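Long-range contacts in glucosamine kinase (PDB 6HWJ), which catalyses the magnesium- and ATP-dependent phosphorylation of D-glucosamine to D-glucosamine 6-phosphate, and acts to a lesser extent on glucose: residues Cys129-Trp134 with Val185-Gly190; Ala107-Glu112 with Val124-Cys129; Val84-Arg89 with Phe98-Phe103. All blocks are in the same frame, centred on the assembly; numbering follows the deposited sequence.

Interaction 1 (Cys129-Trp134 with Val185-Gly190); sequences CAVVKW and VAYLPG
Val131 and Tyr187 meet through a single methyl: CG2 of Val131 lies 3.7 Å from CD1 of Tyr187, coming at the ring obliquely. Two torsions set this up. In Val131, CG1 is anti to the backbone N (chi1 -177°), which leaves CG2 beside that nitrogen and toward the tyrosine; in Tyr187, CG is likewise anti to its own N. Three backbone hydrogen bonds join the two segments, two of them within the strands. Val131 N gives the shortest, 2.8 Å to Val185 O, and Val185 N returns 3.2 Å to Val131 O. The third runs from Tyr187 N to Cys129 O at 3.0 Å, with the donor well above the carbonyl plane (62°). Ala130 and Ala186 form the non-hydrogen-bonded antiparallel pair between these bonds, where Ala130 CA also contacts Val185 O at 3.4 Å. On the other side of 130-134, Cys129 and Ala130 both face Val126, forming a classic beta bulge with strand 123-126. The inferred ATP-binding residues lie on both segments: Lys133 further along the first, and Ala186, Tyr187 and Leu188 where the second leaves the sheet, consistent with the nucleotide hinge of aminoglycoside-phosphotransferase-like kinases. Farther out, the Tyr187 ring rests on Ile125 and its OH makes a weak hydrogen bond to Arg113, while Val132 packs on helix 79-88 from the opposite face of strand 130-134.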
ATOM      1  N   CYS A 129       6.387   6.270  20.418  1.00 29.48           N
ATOM      2  CA  CYS A 129       6.783   7.154  19.330  1.00 30.19           C
ATOM      3  C   CYS A 129       7.268   6.425  18.092  1.00 28.37           C
ATOM      4  O   CYS A 129       7.565   7.092  17.108  1.00 29.91           O
ATOM      5  CB  CYS A 129       7.871   8.132  19.826  1.00 29.58           C
ATOM      6  SG  CYS A 129       9.381   7.344  20.406  1.00 30.50           S
ATOM      7  N   ALA A 130       7.337   5.105  18.080  1.00 28.40           N
ATOM      8  CA  ALA A 130       7.702   4.354  16.889  1.00 27.22           C
ATOM      9  C   ALA A 130       6.817   3.122  16.793  1.00 31.38           C
ATOM     10  O   ALA A 130       6.249   2.661  17.787  1.00 28.67           O
ATOM     11  CB  ALA A 130       9.179   3.939  16.897  1.00 26.90           C
ATOM     12  N   VAL A 131       6.707   2.590  15.575  1.00 26.52           N
ATOM     13  CA  VAL A 131       5.892   1.410  15.298  1.00 26.34           C
ATOM     14  C   VAL A 131       6.781   0.382  14.609  1.00 26.79           C
ATOM     15  O   VAL A 131       7.348   0.658  13.540  1.00 28.05           O
ATOM     16  CB  VAL A 131       4.685   1.725  14.409  1.00 31.66           C
ATOM     17  CG1 VAL A 131       3.835   0.472  14.226  1.00 31.88           C
ATOM     18  CG2 VAL A 131       3.881   2.866  15.002  1.00 37.27           C
ATOM     19  N   VAL A 132       6.904  -0.783  15.214  1.00 25.67           N
ATOM     20  CA  VAL A 132       7.602  -1.917  14.642  1.00 25.23           C
ATOM     21  C   VAL A 132       6.544  -2.827  14.031  1.00 26.17           C
ATOM     22  O   VAL A 132       5.602  -3.252  14.716  1.00 26.52           O
ATOM     23  CB  VAL A 132       8.412  -2.680  15.695  1.00 28.99           C
ATOM     24  CG1 VAL A 132       9.018  -3.958  15.070  1.00 24.90           C
ATOM     25  CG2 VAL A 132       9.478  -1.798  16.308  1.00 31.11           C
ATOM     26  N   LYS A 133       6.703  -3.130  12.758  1.00 27.57           N
ATOM     27  CA  LYS A 133       5.781  -3.997  12.025  1.00 27.63           C
ATOM     28  C   LYS A 133       6.580  -5.211  11.587  1.00 27.17           C
ATOM     29  O   LYS A 133       7.485  -5.076  10.752  1.00 27.59           O
ATOM     30  CB  LYS A 133       5.184  -3.272  10.826  1.00 33.80           C
ATOM     31  CG  LYS A 133       4.204  -4.117  10.021  1.00 41.69           C
ATOM     32  CD  LYS A 133       3.590  -3.290   8.893  1.00 50.97           C
ATOM     33  CE  LYS A 133       2.543  -4.087   8.120  1.00 59.88           C
ATOM     34  NZ  LYS A 133       2.041  -3.337   6.930  1.00 65.47           N
ATOM     35  N   TRP A 134       6.254  -6.372  12.161  1.00 24.54           N
ATOM     36  CA  TRP A 134       6.857  -7.627  11.762  1.00 26.61           C
ATOM     37  C   TRP A 134       6.147  -8.184  10.535  1.00 28.76           C
ATOM     38  O   TRP A 134       4.919  -8.310  10.524  1.00 28.64           O
ATOM     39  CB  TRP A 134       6.755  -8.673  12.876  1.00 28.06           C
ATOM     40  CG  TRP A 134       7.383  -8.293  14.172  1.00 26.81           C
ATOM     41  CD1 TRP A 134       6.731  -7.908  15.312  1.00 26.02           C
ATOM     42  CD2 TRP A 134       8.773  -8.256  14.466  1.00 24.54           C
ATOM     43  NE1 TRP A 134       7.646  -7.643  16.303  1.00 26.36           N
ATOM     44  CE2 TRP A 134       8.906  -7.846  15.810  1.00 26.55           C
ATOM     45  CE3 TRP A 134       9.924  -8.541  13.732  1.00 24.49           C
ATOM     46  CZ2 TRP A 134      10.140  -7.702  16.424  1.00 25.93           C
ATOM     47  CZ3 TRP A 134      11.152  -8.403  14.340  1.00 27.83           C
ATOM     48  CH2 TRP A 134      11.254  -7.986  15.684  1.00 28.71           C
ATOM     49  N   VAL A 185       8.939   2.757  11.812  1.00 23.41           N
ATOM     50  CA  VAL A 185       8.626   4.100  11.354  1.00 23.59           C
ATOM     51  C   VAL A 185       8.015   4.877  12.517  1.00 25.87           C
ATOM     52  O   VAL A 185       7.576   4.310  13.519  1.00 24.23           O
ATOM     53  CB  VAL A 185       7.663   4.112  10.140  1.00 24.02           C
ATOM     54  CG1 VAL A 185       8.199   3.259   9.005  1.00 24.68           C
ATOM     55  CG2 VAL A 185       6.285   3.619  10.598  1.00 21.78           C
ATOM     56  N   ALA A 186       7.943   6.194  12.339  1.00 25.45           N
ATOM     57  CA  ALA A 186       7.395   7.058  13.365  1.00 24.45           C
ATOM     58  C   ALA A 186       5.933   6.725  13.603  1.00 23.96           C
ATOM     59  O   ALA A 186       5.204   6.338  12.679  1.00 23.97           O
ATOM     60  CB  ALA A 186       7.537   8.524  12.961  1.00 23.15           C
ATOM     61  N   TYR A 187       5.526   6.822  14.860  1.00 23.87           N
ATOM     62  CA  TYR A 187       4.138   6.657  15.278  1.00 26.59           C
ATOM     63  C   TYR A 187       3.442   8.013  15.204  1.00 27.64           C
ATOM     64  O   TYR A 187       3.967   9.001  15.709  1.00 28.77           O
ATOM     65  CB  TYR A 187       4.108   6.115  16.716  1.00 28.18           C
ATOM     66  CG  TYR A 187       2.738   5.911  17.333  1.00 29.17           C
ATOM     67  CD1 TYR A 187       1.712   5.323  16.612  1.00 32.26           C
ATOM     68  CD2 TYR A 187       2.494   6.268  18.654  1.00 29.01           C
ATOM     69  CE1 TYR A 187       0.471   5.113  17.189  1.00 34.10           C
ATOM     70  CE2 TYR A 187       1.260   6.060  19.238  1.00 30.97           C
ATOM     71  CZ  TYR A 187       0.254   5.480  18.501  1.00 35.52           C
ATOM     72  OH  TYR A 187      -0.982   5.271  19.065  1.00 39.84           O
ATOM     73  N   LEU A 188       2.258   8.041  14.593  1.00 22.56           N
ATOM     74  CA  LEU A 188       1.482   9.264  14.392  1.00 24.94           C
ATOM     75  C   LEU A 188       0.133   9.100  15.077  1.00 28.04           C
ATOM     76  O   LEU A 188      -0.881   8.861  14.409  1.00 32.40           O
ATOM     77  CB  LEU A 188       1.324   9.540  12.896  1.00 28.33           C
ATOM     78  CG  LEU A 188       2.628   9.619  12.080  1.00 32.15           C
ATOM     79  CD1 LEU A 188       2.344   9.956  10.632  1.00 35.25           C
ATOM     80  CD2 LEU A 188       3.561  10.653  12.666  1.00 34.76           C
ATOM     81  N   PRO A 189       0.072   9.261  16.404  1.00 28.46           N
ATOM     82  CA  PRO A 189      -1.160   8.887  17.125  1.00 32.57           C
ATOM     83  C   PRO A 189      -2.373   9.723  16.745  1.00 34.98           C
ATOM     84  O   PRO A 189      -3.490   9.194  16.702  1.00 38.42           O
ATOM     85  CB  PRO A 189      -0.781   9.083  18.610  1.00 34.10           C
ATOM     86  CG  PRO A 189       0.321  10.097  18.596  1.00 32.54           C
ATOM     87  CD  PRO A 189       1.093   9.845  17.295  1.00 31.60           C
ATOM     88  N   GLY A 190      -2.191  10.998  16.454  1.00 35.75           N
ATOM     89  CA  GLY A 190      -3.324  11.854  16.134  1.00 46.51           C
ATOM     90  C   GLY A 190      -3.586  12.042  14.655  1.00 54.18           C
ATOM     91  O   GLY A 190      -3.867  13.164  14.216  1.00 58.59           O
TER

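Interaction 2 (Ala107-Glu112 with Val124-Cys129); sequences APVTGE and VIVGEC
Val109 reaches across to the end of strand 123-126 with every side-chain carbon in use. Its CB lies 4.0 Å from CA of Gly127, whose positive phi (59°) turns the chain there. From CB the two methyls diverge: CG1, anti to the carbonyl carbon, touches SG of Cys129 at 3.8 Å, and CG2 meets CG1 of Val126 at 3.9 Å, the two valines crossing obliquely. Trp167 of strand 166-172 packs against both Val109 and Cys129.

Past Val109, main chain takes over. Gly111 O accepts a hydrogen bond from Gly127 N, 2.9 Å long, and the same oxygen is approached by Val126 CA at 3.1 Å in a CA-H...O contact. A second such contact joins Glu112 CA to Ile125 O at 3.3 Å. Glu112 and Val126 form an antiparallel non-hydrogen-bonded pair, which marks the point where the loop 107-111 enters strand 112-115, at the edge of the six-stranded antiparallel sheet.

The aliphatic part of Glu112 rests on Val124, with CB 3.9 Å from CG1 of Val124. Beyond it the extended chain carries the carboxylate away to the start of helix 79-88, where OE1 is bound by the backbone N of Gly76 and of Gly78, and OE2 by that of Glu81. The carbon part of this glutamate thus serves the valine contact while its charge is met by three amides, and their N-H groups, clustered near a helix start, would be expected to favour the ionised form.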
ATOM      1  N   ALA A 107      16.136   5.988  17.475  1.00 30.84           N
ATOM      2  CA  ALA A 107      16.640   6.126  18.836  1.00 31.59           C
ATOM      3  C   ALA A 107      16.261   4.883  19.624  1.00 32.64           C
ATOM      4  O   ALA A 107      15.207   4.282  19.373  1.00 32.27           O
ATOM      5  CB  ALA A 107      16.074   7.372  19.537  1.00 32.72           C
ATOM      6  N   PRO A 108      17.105   4.471  20.585  1.00 31.81           N
ATOM      7  CA  PRO A 108      16.835   3.247  21.356  1.00 31.93           C
ATOM      8  C   PRO A 108      15.731   3.443  22.393  1.00 33.91           C
ATOM      9  O   PRO A 108      15.939   3.284  23.602  1.00 33.52           O
ATOM     10  CB  PRO A 108      18.203   2.960  21.998  1.00 34.10           C
ATOM     11  CG  PRO A 108      18.800   4.354  22.221  1.00 37.16           C
ATOM     12  CD  PRO A 108      18.340   5.168  21.029  1.00 35.85           C
ATOM     13  N   VAL A 109      14.527   3.780  21.917  1.00 29.55           N
ATOM     14  CA  VAL A 109      13.402   3.976  22.840  1.00 31.01           C
ATOM     15  C   VAL A 109      12.925   2.633  23.382  1.00 33.44           C
ATOM     16  O   VAL A 109      13.177   1.559  22.806  1.00 37.59           O
ATOM     17  CB  VAL A 109      12.249   4.739  22.159  1.00 30.50           C
ATOM     18  CG1 VAL A 109      12.705   6.146  21.765  1.00 29.83           C
ATOM     19  CG2 VAL A 109      11.720   3.972  20.947  1.00 28.29           C
ATOM     20  N   THR A 110      12.209   2.698  24.505  1.00 33.61           N
ATOM     21  CA  THR A 110      11.855   1.514  25.279  1.00 36.35           C
ATOM     22  C   THR A 110      10.380   1.558  25.638  1.00 33.14           C
ATOM     23  O   THR A 110       9.747   2.608  25.608  1.00 32.53           O
ATOM     24  CB  THR A 110      12.683   1.412  26.579  1.00 40.49           C
ATOM     25  OG1 THR A 110      12.546   2.629  27.316  1.00 41.61           O
ATOM     26  CG2 THR A 110      14.154   1.188  26.270  1.00 44.10           C
ATOM     27  N   GLY A 111       9.849   0.405  26.003  1.00 33.06           N
ATOM     28  CA  GLY A 111       8.443   0.280  26.349  1.00 36.72           C
ATOM     29  C   GLY A 111       7.623  -0.159  25.151  1.00 38.19           C
ATOM     30  O   GLY A 111       7.673   0.476  24.096  1.00 37.82           O
ATOM     31  N   GLU A 112       6.877  -1.240  25.287  1.00 34.76           N
ATOM     32  CA  GLU A 112       6.158  -1.816  24.167  1.00 33.44           C
ATOM     33  C   GLU A 112       4.668  -1.858  24.443  1.00 35.18           C
ATOM     34  O   GLU A 112       4.242  -2.116  25.576  1.00 35.95           O
ATOM     35  CB  GLU A 112       6.652  -3.243  23.866  1.00 30.20           C
ATOM     36  CG  GLU A 112       8.078  -3.303  23.377  1.00 28.18           C
ATOM     37  CD  GLU A 112       8.548  -4.718  23.108  1.00 29.84           C
ATOM     38  OE1 GLU A 112       7.801  -5.674  23.443  1.00 29.51           O
ATOM     39  OE2 GLU A 112       9.662  -4.876  22.577  1.00 30.56           O
ATOM     40  N   VAL A 124       3.763  -3.299  16.842  1.00 31.17           N
ATOM     41  CA  VAL A 124       4.108  -3.029  18.229  1.00 29.67           C
ATOM     42  C   VAL A 124       4.581  -1.584  18.328  1.00 31.01           C
ATOM     43  O   VAL A 124       5.537  -1.189  17.638  1.00 29.95           O
ATOM     44  CB  VAL A 124       5.208  -3.978  18.733  1.00 29.95           C
ATOM     45  CG1 VAL A 124       5.523  -3.685  20.209  1.00 31.95           C
ATOM     46  CG2 VAL A 124       4.762  -5.426  18.568  1.00 30.72           C
ATOM     47  N   ILE A 125       3.934  -0.808  19.183  1.00 30.04           N
ATOM     48  CA  ILE A 125       4.346   0.572  19.440  1.00 29.93           C
ATOM     49  C   ILE A 125       5.464   0.566  20.477  1.00 31.03           C
ATOM     50  O   ILE A 125       5.344  -0.058  21.541  1.00 33.75           O
ATOM     51  CB  ILE A 125       3.154   1.421  19.915  1.00 31.19           C
ATOM     52  CG1 ILE A 125       2.038   1.407  18.882  1.00 32.88           C
ATOM     53  CG2 ILE A 125       3.610   2.842  20.185  1.00 32.10           C
ATOM     54  CD1 ILE A 125       0.752   2.068  19.352  1.00 42.93           C
ATOM     55  N   VAL A 126       6.566   1.230  20.165  1.00 29.03           N
ATOM     56  CA  VAL A 126       7.713   1.281  21.067  1.00 29.28           C
ATOM     57  C   VAL A 126       7.973   2.728  21.450  1.00 29.67           C
ATOM     58  O   VAL A 126       7.939   3.630  20.600  1.00 28.41           O
ATOM     59  CB  VAL A 126       8.964   0.638  20.422  1.00 31.32           C
ATOM     60  CG1 VAL A 126      10.062   0.447  21.465  1.00 34.21           C
ATOM     61  CG2 VAL A 126       8.609  -0.696  19.822  1.00 27.73           C
ATOM     62  N   GLY A 127       8.216   2.947  22.745  1.00 31.66           N
ATOM     63  CA  GLY A 127       8.443   4.293  23.257  1.00 33.67           C
ATOM     64  C   GLY A 127       7.315   5.267  23.017  1.00 32.52           C
ATOM     65  O   GLY A 127       7.525   6.486  23.116  1.00 31.14           O
ATOM     66  N   GLU A 128       6.116   4.768  22.706  1.00 32.90           N
ATOM     67  CA  GLU A 128       4.986   5.612  22.314  1.00 32.82           C
ATOM     68  C   GLU A 128       5.362   6.606  21.219  1.00 31.41           C
ATOM     69  O   GLU A 128       4.735   7.655  21.077  1.00 30.74           O
ATOM     70  CB  GLU A 128       4.406   6.347  23.530  1.00 34.00           C
ATOM     71  CG  GLU A 128       3.836   5.375  24.575  1.00 37.76           C
ATOM     72  CD  GLU A 128       2.763   4.468  24.000  1.00 39.20           C
ATOM     73  OE1 GLU A 128       1.966   4.938  23.162  1.00 39.74           O
ATOM     74  OE2 GLU A 128       2.711   3.279  24.388  1.00 41.10           O
ATOM     75  N   CYS A 129       6.387   6.270  20.418  1.00 29.48           N
ATOM     76  CA  CYS A 129       6.783   7.154  19.330  1.00 30.19           C
ATOM     77  C   CYS A 129       7.268   6.425  18.092  1.00 28.37           C
ATOM     78  O   CYS A 129       7.565   7.092  17.108  1.00 29.91           O
ATOM     79  CB  CYS A 129       7.871   8.132  19.826  1.00 29.58           C
ATOM     80  SG  CYS A 129       9.381   7.344  20.406  1.00 30.50           S
TER
HETATM   81  O   HOH W   1       4.962   2.163  23.469  1.00 34.03           O

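Interaction 3 (Val84-Arg89 with Phe98-Phe103); sequences VAALAR and FVLEAF
Leu87, Leu100 and Ala102 bury the most surface in this helix-on-strand contact. Leu87 is the central one. Its CG stands anti to the carbonyl carbon (chi1 -65°), and from there the CD2 methyl meets the CD2 methyl of Leu100 at 3.3 Å. That is tighter than ordinary van der Waals contact, and the two side chains cross at about a right angle. The same methyl of Leu87 lies 3.9 Å from Glu101 O, on the backbone of the strand.

Leu100 points at the helix and divides its methyls between two residues. While CD2 faces Leu87, CD1 touches CB of Ala86 at 3.9 Å. Its chi1 of -108° falls away from any staggered position, which, together with the short methyl-methyl distance, suggests mild strain where the leucines meet.

Two residues along the strand, on the same face, Ala102 presses its CB against Leu87 O at 3.3 Å; CB of Leu87 itself is 4.3 Å away from that methyl. With so small a side chain at this position, the helix backbone approaches the strand closely, and CA of Leu87 and of Ala102 are 5.2 Å apart. No polar bond joins the segments; methyl groups pack on one another and on two backbone carbonyl oxygens.

Leu87 continues onto Val184 of strand 179-186, and Ala86 onto Leu41 of strand 34-42. On the other face of strand 98-102, Glu101 lies against Ala153 of helix 148-157. The axes of helix 84-88 and strand 98-102 approach to 8.2 Å at an angle of 71°, so the helix runs steeply across the strand. This is a helix packed on the face of an antiparallel sheet, as in an alpha+beta domain, and is consistent with the N-terminal lobe of kinase-like phosphotransferases: helix 79-88 lies on one face of the sheet, and its last turn covers the outermost strand, 98-102.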
ATOM      1  N   VAL A  84      14.682  -2.096  17.746  1.00 25.92           N
ATOM      2  CA  VAL A  84      14.911  -0.658  17.652  1.00 26.15           C
ATOM      3  C   VAL A  84      16.301  -0.303  18.170  1.00 30.30           C
ATOM      4  O   VAL A  84      17.010   0.504  17.569  1.00 31.88           O
ATOM      5  CB  VAL A  84      13.815   0.100  18.405  1.00 30.98           C
ATOM      6  CG1 VAL A  84      14.122   1.586  18.437  1.00 29.52           C
ATOM      7  CG2 VAL A  84      12.462  -0.164  17.731  1.00 32.01           C
ATOM      8  N   ALA A  85      16.734  -0.943  19.259  1.00 30.27           N
ATOM      9  CA  ALA A  85      18.062  -0.656  19.796  1.00 33.74           C
ATOM     10  C   ALA A  85      19.149  -1.057  18.810  1.00 35.09           C
ATOM     11  O   ALA A  85      20.139  -0.337  18.645  1.00 36.76           O
ATOM     12  CB  ALA A  85      18.252  -1.370  21.146  1.00 34.64           C
ATOM     13  N   ALA A  86      18.975  -2.196  18.125  1.00 31.48           N
ATOM     14  CA  ALA A  86      19.956  -2.606  17.132  1.00 34.06           C
ATOM     15  C   ALA A  86      20.037  -1.615  15.976  1.00 37.10           C
ATOM     16  O   ALA A  86      21.080  -1.511  15.324  1.00 35.80           O
ATOM     17  CB  ALA A  86      19.628  -3.997  16.585  1.00 32.57           C
ATOM     18  N   LEU A  87      18.962  -0.879  15.709  1.00 41.28           N
ATOM     19  CA  LEU A  87      19.015   0.157  14.676  1.00 48.31           C
ATOM     20  C   LEU A  87      19.855   1.341  15.130  1.00 54.18           C
ATOM     21  O   LEU A  87      20.775   1.768  14.427  1.00 56.39           O
ATOM     22  CB  LEU A  87      17.603   0.623  14.331  1.00 48.67           C
ATOM     23  CG  LEU A  87      16.695  -0.420  13.682  1.00 46.48           C
ATOM     24  CD1 LEU A  87      15.302   0.161  13.503  1.00 50.37           C
ATOM     25  CD2 LEU A  87      17.272  -0.868  12.383  1.00 45.65           C
ATOM     26  N   ALA A  88      19.548   1.892  16.305  1.00 58.88           N
ATOM     27  CA  ALA A  88      20.290   3.047  16.793  1.00 65.74           C
ATOM     28  C   ALA A  88      21.770   2.722  16.947  1.00 72.37           C
ATOM     29  O   ALA A  88      22.628   3.522  16.561  1.00 74.68           O
ATOM     30  CB  ALA A  88      19.699   3.521  18.119  1.00 66.28           C
ATOM     31  N   ARG A  89      22.086   1.558  17.502  1.00 76.65           N
ATOM     32  CA  ARG A  89      23.472   1.133  17.669  1.00 77.47           C
ATOM     33  C   ARG A  89      24.076   0.719  16.337  1.00 74.24           C
ATOM     34  O   ARG A  89      25.221   1.049  16.042  1.00 73.89           O
ATOM     35  CB  ARG A  89      23.566  -0.018  18.669  1.00 79.93           C
ATOM     36  N   PHE A  98      21.391 -10.926   6.730  1.00 34.11           N
ATOM     37  CA  PHE A  98      20.473  -9.846   7.037  1.00 31.67           C
ATOM     38  C   PHE A  98      21.085  -8.514   6.637  1.00 30.65           C
ATOM     39  O   PHE A  98      22.303  -8.351   6.635  1.00 32.68           O
ATOM     40  CB  PHE A  98      20.124  -9.800   8.521  1.00 31.91           C
ATOM     41  CG  PHE A  98      19.471 -11.059   9.044  1.00 28.60           C
ATOM     42  CD1 PHE A  98      20.235 -12.083   9.583  1.00 30.29           C
ATOM     43  CD2 PHE A  98      18.099 -11.193   9.022  1.00 29.08           C
ATOM     44  CE1 PHE A  98      19.633 -13.230  10.078  1.00 29.26           C
ATOM     45  CE2 PHE A  98      17.489 -12.337   9.526  1.00 31.54           C
ATOM     46  CZ  PHE A  98      18.257 -13.355  10.043  1.00 30.81           C
ATOM     47  N   VAL A  99      20.218  -7.561   6.310  1.00 26.64           N
ATOM     48  CA  VAL A  99      20.595  -6.164   6.140  1.00 27.69           C
ATOM     49  C   VAL A  99      19.755  -5.352   7.117  1.00 28.14           C
ATOM     50  O   VAL A  99      18.521  -5.378   7.048  1.00 25.95           O
ATOM     51  CB  VAL A  99      20.381  -5.690   4.701  1.00 31.17           C
ATOM     52  CG1 VAL A  99      20.566  -4.169   4.604  1.00 33.53           C
ATOM     53  CG2 VAL A  99      21.363  -6.378   3.775  1.00 33.48           C
ATOM     54  N   LEU A 100      20.422  -4.658   8.034  1.00 31.96           N
ATOM     55  CA  LEU A 100      19.793  -3.737   8.979  1.00 34.78           C
ATOM     56  C   LEU A 100      20.127  -2.328   8.507  1.00 34.91           C
ATOM     57  O   LEU A 100      21.291  -1.918   8.549  1.00 38.52           O
ATOM     58  CB  LEU A 100      20.314  -3.958  10.393  1.00 40.19           C
ATOM     59  CG  LEU A 100      19.423  -4.597  11.446  1.00 49.90           C
ATOM     60  CD1 LEU A 100      20.136  -4.582  12.801  1.00 54.52           C
ATOM     61  CD2 LEU A 100      18.084  -3.904  11.549  1.00 52.47           C
ATOM     62  N   GLU A 101      19.124  -1.582   8.055  1.00 31.86           N
ATOM     63  CA  GLU A 101      19.345  -0.215   7.595  1.00 33.51           C
ATOM     64  C   GLU A 101      18.691   0.742   8.587  1.00 29.79           C
ATOM     65  O   GLU A 101      17.473   0.693   8.798  1.00 29.54           O
ATOM     66  CB  GLU A 101      18.789  -0.004   6.187  1.00 38.43           C
ATOM     67  CG  GLU A 101      19.106   1.373   5.612  1.00 50.52           C
ATOM     68  CD  GLU A 101      18.843   1.467   4.112  1.00 59.92           C
ATOM     69  OE1 GLU A 101      18.202   0.553   3.549  1.00 62.00           O
ATOM     70  OE2 GLU A 101      19.288   2.461   3.498  1.00 63.77           O
ATOM     71  N   ALA A 102      19.500   1.606   9.180  1.00 28.16           N
ATOM     72  CA  ALA A 102      19.022   2.627  10.106  1.00 30.13           C
ATOM     73  C   ALA A 102      18.976   3.979   9.410  1.00 30.71           C
ATOM     74  O   ALA A 102      19.796   4.271   8.540  1.00 29.16           O
ATOM     75  CB  ALA A 102      19.926   2.700  11.336  1.00 32.28           C
ATOM     76  N   PHE A 103      18.009   4.801   9.797  1.00 28.28           N
ATOM     77  CA  PHE A 103      17.873   6.143   9.261  1.00 29.24           C
ATOM     78  C   PHE A 103      17.966   7.164  10.390  1.00 31.81           C
ATOM     79  O   PHE A 103      17.788   6.838  11.565  1.00 29.02           O
ATOM     80  CB  PHE A 103      16.539   6.312   8.506  1.00 31.45           C
ATOM     81  CG  PHE A 103      16.352   5.304   7.405  1.00 32.47           C
ATOM     82  CD1 PHE A 103      16.854   5.550   6.137  1.00 31.16           C
ATOM     83  CD2 PHE A 103      15.709   4.112   7.653  1.00 30.19           C
ATOM     84  CE1 PHE A 103      16.693   4.614   5.122  1.00 31.54           C
ATOM     85  CE2 PHE A 103      15.551   3.169   6.637  1.00 31.62           C
ATOM     86  CZ  PHE A 103      16.038   3.431   5.373  1.00 31.76           C
TER

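How the interactions relate
All three contacts concern one six-stranded antiparallel sheet. Interaction 1 is a strand pairing inside it, carried by main-chain hydrogen bonds; it lies at the surface, and residues inferred to bind ATP sit on both its segments. Interaction 2, partly buried, lies nearer one edge and mixes a single backbone bond with valine packing and a carboxylate held by amides. Interaction 3, also at the surface, is van der Waals packing, mostly between methyl groups, and covers the opposite edge strand. Interactions 1 and 2 share Cys129, and Val124 N probably hydrogen-bonds Val132 O between them. Helix 79-88 links the set: Val84 touches Val132 of interaction 1 as well as Ala107 and Val109 of interaction 2.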